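Local coordinates for protein nucleoporin NUP170 (Chaetomium thermophilum, PDB 5HAX) that is a nucleoporin, probably serving as a structural scaffold component of the nuclear pore complex, with a beta-propeller region followed by a largely helical region, at residues 443-447 against 470-475. Numbering follows the deposited sequence.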
loop_
_atom_site.group_PDB
_atom_site.type_symbol
_atom_site.label_atom_id
_atom_site.label_comp_id
_atom_site.label_asym_id
_atom_site.label_seq_id
_atom_site.Cartn_x
_atom_site.Cartn_y
_atom_site.Cartn_z
ATOM N N ILE A 443 1.045 -2.005 -14.433
ATOM C CA ILE A 443 0.758 -1.036 -13.382
ATOM C C ILE A 443 1.434 -1.519 -12.108
ATOM O O ILE A 443 1.234 -2.667 -11.695
ATOM C CB ILE A 443 -0.758 -0.854 -13.163
ATOM C CG1 ILE A 443 -1.416 -0.343 -14.449
ATOM C CG2 ILE A 443 -1.021 0.115 -12.009
ATOM C CD1 ILE A 443 -2.930 -0.221 -14.377
ATOM N N GLY A 444 2.231 -0.652 -11.495
ATOM C CA GLY A 444 2.981 -1.018 -10.306
ATOM C C GLY A 444 2.945 0.077 -9.262
ATOM O O GLY A 444 2.795 1.261 -9.572
ATOM N N LEU A 445 3.087 -0.340 -8.008
ATOM C CA LEU A 445 3.080 0.577 -6.877
ATOM C C LEU A 445 4.442 1.250 -6.747
ATOM O O LEU A 445 5.479 0.581 -6.794
ATOM C CB LEU A 445 2.729 -0.183 -5.597
ATOM C CG LEU A 445 2.671 0.596 -4.282
ATOM C CD1 LEU A 445 1.487 1.547 -4.255
ATOM C CD2 LEU A 445 2.613 -0.368 -3.106
ATOM N N THR A 446 4.438 2.577 -6.589
ATOM C CA THR A 446 5.670 3.349 -6.452
ATOM C C THR A 446 5.995 3.711 -5.011
ATOM O O THR A 446 7.156 4.014 -4.713
ATOM C CB THR A 446 5.590 4.647 -7.266
ATOM O OG1 THR A 446 4.657 5.545 -6.653
ATOM C CG2 THR A 446 5.167 4.367 -8.698
ATOM N N THR A 447 5.005 3.697 -4.124
ATOM C CA THR A 447 5.190 4.021 -2.720
ATOM C C THR A 447 5.249 2.735 -1.898
ATOM O O THR A 447 5.121 1.626 -2.419
ATOM C CB THR A 447 4.063 4.938 -2.242
ATOM O OG1 THR A 447 2.812 4.458 -2.749
ATOM C CG2 THR A 447 4.285 6.355 -2.740
ATOM N N VAL A 470 2.533 8.834 2.953
ATOM C CA VAL A 470 2.048 9.578 1.792
ATOM C C VAL A 470 0.947 8.777 1.108
ATOM O O VAL A 470 0.886 7.548 1.266
ATOM C CB VAL A 470 3.186 9.894 0.806
ATOM C CG1 VAL A 470 4.193 10.840 1.441
ATOM C CG2 VAL A 470 3.864 8.615 0.329
ATOM N N PRO A 471 0.056 9.421 0.355
ATOM C CA PRO A 471 -0.960 8.666 -0.386
ATOM C C PRO A 471 -0.315 7.751 -1.415
ATOM O O PRO A 471 0.706 8.088 -2.018
ATOM C CB PRO A 471 -1.805 9.759 -1.053
ATOM C CG PRO A 471 -1.486 11.016 -0.320
ATOM C CD PRO A 471 -0.080 10.873 0.159
ATOM N N GLY A 472 -0.923 6.584 -1.611
ATOM C CA GLY A 472 -0.391 5.642 -2.579
ATOM C C GLY A 472 -0.343 6.245 -3.973
ATOM O O GLY A 472 -1.254 6.962 -4.394
ATOM N N GLU A 473 0.745 5.959 -4.686
ATOM C CA GLU A 473 0.916 6.373 -6.068
ATOM C C GLU A 473 1.250 5.152 -6.910
ATOM O O GLU A 473 1.935 4.231 -6.451
ATOM C CB GLU A 473 2.014 7.440 -6.215
ATOM C CG GLU A 473 1.674 8.758 -5.534
ATOM C CD GLU A 473 2.627 9.881 -5.898
ATOM O OE1 GLU A 473 3.589 9.638 -6.658
ATOM O OE2 GLU A 473 2.405 11.014 -5.423
ATOM N N PHE A 474 0.760 5.153 -8.147
ATOM C CA PHE A 474 0.848 3.994 -9.027
ATOM C C PHE A 474 1.322 4.434 -10.402
ATOM O O PHE A 474 0.782 5.385 -10.974
ATOM C CB PHE A 474 -0.507 3.291 -9.128
ATOM C CG PHE A 474 -1.163 3.070 -7.799
ATOM C CD1 PHE A 474 -0.981 1.882 -7.109
ATOM C CD2 PHE A 474 -1.943 4.061 -7.229
ATOM C CE1 PHE A 474 -1.578 1.683 -5.879
ATOM C CE2 PHE A 474 -2.539 3.868 -6.000
ATOM C CZ PHE A 474 -2.356 2.676 -5.325
ATOM N N ALA A 475 2.336 3.744 -10.918
ATOM C CA ALA A 475 2.879 4.023 -12.240
ATOM C C ALA A 475 2.167 3.147 -13.264
ATOM O O ALA A 475 2.236 1.916 -13.183
ATOM C CB ALA A 475 4.385 3.770 -12.264
HETATM O O HOH W 1 5.132 8.042 -7.718
#
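Gly444 and Ala475 form an antiparallel hydrogen-bonded pair: Gly444 N donates to Ala475 O at 3.1 Å, and Ala475 N returns a bond to Gly444 O. Next to it, Leu445 and Phe474 make a non-hydrogen-bonded pair, and here the packing is tight. Leu445 CG lies anti to the backbone N (chi1 180°), and chi2 of 69° turns methyl CD1 obliquely against the Phe474 ring, 3.5 Å from Phe474 CE1. Phe474 is buried, and Phe386 and Phe392 also meet its ring. Strands 440-445 and 473-478 are neighbours in a four-stranded antiparallel sheet that strand 481-487 continues and strand 50-57, from far earlier in the chain, completes, consistent with the closure by which a beta-propeller joins the first and last strands of its domain in one blade. One more backbone bond follows the Leu445-Phe474 pair, from Thr446 N to Glu473 O and almost straight (173°), while methyl CG2 of Thr446 rests 3.7 Å from Ala475 CB. After it the side chain of Thr447 takes over: OG1 accepts from Glu473 N at 3.2 Å, carrying the link past the last backbone bond. With a valine here, Glu473 N would probably lose its acceptor and the loop its polar tie to the start of strand 473-478. The outer side is looser: a water joins Thr446 OG1 to Glu473 OE1; the same carboxylate is held through OE2 by a salt bridge to Arg486, and at the exposed Val470 one methyl, CG2, meets Thr447 CG2 at 3.8 Å.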